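Local structure of putative immunoglobulin-blocking virulence protein (Mycoplasma mycoides subsp. capri, 7ADK) at residues Lys272-Phe277 against Asn281-Trp286. The protein probably acts as a mycoplasma virulence factor that binds host antibodies and blocks their action. Sequence-based numbering, arbitrary orientation.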
loop_
_atom_site.group_PDB
_atom_site.type_symbol
_atom_site.label_atom_id
_atom_site.label_comp_id
_atom_site.label_asym_id
_atom_site.label_seq_id
_atom_site.Cartn_x
_atom_site.Cartn_y
_atom_site.Cartn_z
ATOM N N LYS A 272 5.411 -9.681 -59.685
ATOM C CA LYS A 272 4.473 -10.809 -59.769
ATOM C C LYS A 272 4.149 -11.335 -58.376
ATOM O O LYS A 272 2.984 -11.388 -57.987
ATOM C CB LYS A 272 5.032 -11.907 -60.691
ATOM C CG LYS A 272 5.270 -11.456 -62.142
ATOM C CD LYS A 272 4.022 -10.918 -62.846
ATOM C CE LYS A 272 4.245 -10.654 -64.334
ATOM N NZ LYS A 272 5.188 -9.552 -64.588
ATOM N N LEU A 273 5.189 -11.678 -57.607
ATOM C CA LEU A 273 5.077 -12.361 -56.314
ATOM C C LEU A 273 4.351 -11.522 -55.253
ATOM O O LEU A 273 3.715 -12.101 -54.380
ATOM C CB LEU A 273 6.487 -12.780 -55.856
ATOM C CG LEU A 273 6.523 -13.787 -54.692
ATOM C CD1 LEU A 273 6.269 -15.218 -55.146
ATOM C CD2 LEU A 273 7.894 -13.764 -54.044
ATOM N N LYS A 274 4.358 -10.186 -55.360
ATOM C CA LYS A 274 3.614 -9.248 -54.498
ATOM C C LYS A 274 2.148 -9.635 -54.279
ATOM O O LYS A 274 1.634 -9.501 -53.175
ATOM C CB LYS A 274 3.735 -7.850 -55.136
ATOM C CG LYS A 274 2.884 -6.747 -54.492
ATOM C CD LYS A 274 3.273 -6.447 -53.040
ATOM C CE LYS A 274 2.176 -5.752 -52.247
ATOM N NZ LYS A 274 1.812 -4.446 -52.795
ATOM N N SER A 275 1.491 -10.149 -55.315
ATOM C CA SER A 275 0.104 -10.645 -55.270
ATOM C C SER A 275 -0.095 -11.978 -54.521
ATOM O O SER A 275 -1.222 -12.348 -54.224
ATOM C CB SER A 275 -0.422 -10.765 -56.703
ATOM O OG SER A 275 0.233 -11.788 -57.429
ATOM N N LYS A 276 0.980 -12.711 -54.213
ATOM C CA LYS A 276 0.957 -14.122 -53.794
ATOM C C LYS A 276 1.317 -14.342 -52.315
ATOM O O LYS A 276 1.687 -15.453 -51.941
ATOM C CB LYS A 276 1.839 -14.966 -54.741
ATOM C CG LYS A 276 1.646 -14.751 -56.258
ATOM C CD LYS A 276 0.213 -14.959 -56.778
ATOM C CE LYS A 276 -0.286 -16.406 -56.744
ATOM N NZ LYS A 276 0.210 -17.206 -57.879
ATOM N N PHE A 277 1.200 -13.321 -51.461
ATOM C CA PHE A 277 1.462 -13.427 -50.018
ATOM C C PHE A 277 0.187 -13.432 -49.170
ATOM O O PHE A 277 -0.755 -12.676 -49.399
ATOM C CB PHE A 277 2.434 -12.342 -49.553
ATOM C CG PHE A 277 3.860 -12.621 -49.957
ATOM C CD1 PHE A 277 4.561 -13.674 -49.342
ATOM C CD2 PHE A 277 4.489 -11.847 -50.942
ATOM C CE1 PHE A 277 5.889 -13.946 -49.707
ATOM C CE2 PHE A 277 5.823 -12.112 -51.294
ATOM C CZ PHE A 277 6.522 -13.160 -50.679
ATOM N N ASN A 281 3.062 -9.354 -42.822
ATOM C CA ASN A 281 4.381 -9.749 -42.293
ATOM C C ASN A 281 5.106 -10.769 -43.188
ATOM O O ASN A 281 6.284 -10.578 -43.454
ATOM C CB ASN A 281 4.265 -10.262 -40.842
ATOM C CG ASN A 281 4.096 -9.164 -39.796
ATOM O OD1 ASN A 281 4.546 -8.043 -39.944
ATOM N ND2 ASN A 281 3.445 -9.449 -38.696
ATOM N N GLN A 282 4.425 -11.805 -43.694
ATOM C CA GLN A 282 5.003 -12.776 -44.643
ATOM C C GLN A 282 5.526 -12.105 -45.922
ATOM O O GLN A 282 6.593 -12.466 -46.397
ATOM C CB GLN A 282 3.967 -13.850 -45.018
ATOM C CG GLN A 282 3.632 -14.752 -43.832
ATOM C CD GLN A 282 2.799 -15.974 -44.216
ATOM O OE1 GLN A 282 3.268 -16.895 -44.862
ATOM N NE2 GLN A 282 1.550 -16.070 -43.824
ATOM N N GLU A 283 4.816 -11.105 -46.444
ATOM C CA GLU A 283 5.346 -10.184 -47.451
ATOM C C GLU A 283 6.602 -9.448 -46.978
ATOM O O GLU A 283 7.668 -9.630 -47.558
ATOM C CB GLU A 283 4.220 -9.254 -47.949
ATOM C CG GLU A 283 4.582 -7.962 -48.704
ATOM C CD GLU A 283 5.412 -8.061 -49.989
ATOM O OE1 GLU A 283 6.034 -9.099 -50.287
ATOM O OE2 GLU A 283 5.451 -7.037 -50.707
ATOM N N TYR A 284 6.550 -8.600 -45.953
ATOM C CA TYR A 284 7.616 -7.601 -45.838
ATOM C C TYR A 284 8.869 -8.161 -45.125
ATOM O O TYR A 284 9.965 -7.645 -45.317
ATOM C CB TYR A 284 6.974 -6.224 -45.560
ATOM C CG TYR A 284 6.576 -5.703 -44.192
ATOM C CD1 TYR A 284 5.505 -6.286 -43.506
ATOM C CD2 TYR A 284 6.752 -4.322 -43.991
ATOM C CE1 TYR A 284 4.783 -5.616 -42.503
ATOM C CE2 TYR A 284 6.015 -3.609 -43.033
ATOM C CZ TYR A 284 5.045 -4.261 -42.255
ATOM O OH TYR A 284 4.338 -3.580 -41.325
ATOM N N ILE A 285 8.775 -9.368 -44.536
ATOM C CA ILE A 285 9.900 -10.298 -44.285
ATOM C C ILE A 285 10.685 -10.627 -45.570
ATOM O O ILE A 285 11.917 -10.675 -45.574
ATOM C CB ILE A 285 9.386 -11.605 -43.611
ATOM C CG1 ILE A 285 9.054 -11.338 -42.127
ATOM C CG2 ILE A 285 10.378 -12.777 -43.696
ATOM C CD1 ILE A 285 8.366 -12.483 -41.380
ATOM N N TRP A 286 9.999 -10.854 -46.688
ATOM C CA TRP A 286 10.625 -11.150 -47.972
ATOM C C TRP A 286 11.295 -9.913 -48.585
ATOM O O TRP A 286 12.146 -10.062 -49.460
ATOM C CB TRP A 286 9.603 -11.834 -48.898
ATOM C CG TRP A 286 10.106 -12.377 -50.197
ATOM C CD1 TRP A 286 10.674 -13.585 -50.395
ATOM C CD2 TRP A 286 10.074 -11.749 -51.508
ATOM N NE1 TRP A 286 11.098 -13.689 -51.700
ATOM C CE2 TRP A 286 10.795 -12.565 -52.421
ATOM C CE3 TRP A 286 9.481 -10.584 -52.030
ATOM C CZ2 TRP A 286 11.019 -12.186 -53.747
ATOM C CZ3 TRP A 286 9.628 -10.240 -53.384
ATOM C CH2 TRP A 286 10.433 -11.011 -54.232
#
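Leu273 and Phe277 both reach Trp286 from the same side of the indole plane, Leu273 CD2 over the six-membered ring and Phe277 obliquely at the five-membered ring. The leucine methyl makes a CH-pi contact, Leu273 CD2 lying 3.5 Å from the centroid of the Trp286 six-membered ring and only a little off its normal. Phe277 CZ approaches Trp286 CG at 3.7 Å, and the two rings meet with their planes 44° apart. A second CH-pi contact comes from the backbone: Glu283 CA lies over one face of Phe277, 4.0 Å from the ring centroid. The indole is carried away from the backbone N of Trp286 (chi1 -172°), which sends it toward Leu273.

The segments belong to two successive short helices, 270-273 and 280-288, joined by a short connection. Phe277, in the connection after helix 270-273, packs onto helix 280-288. Ile227 and Leu231 of helix 227-235 touch Gln282, whose NE2 is hydrogen-bonded to Thr279 OG1 in the intervening loop.

No hydrogen bond joins the two segments. The Glu283 side chain bends at chi2 (58°), and its carboxylate sets OE1 beside Phe277 CE2 and OE2 alongside the methylenes of Lys274. Lys274 NZ remains 4.9 Å from Glu283 OE2, too far for a salt bridge, although the opposite charges probably attract.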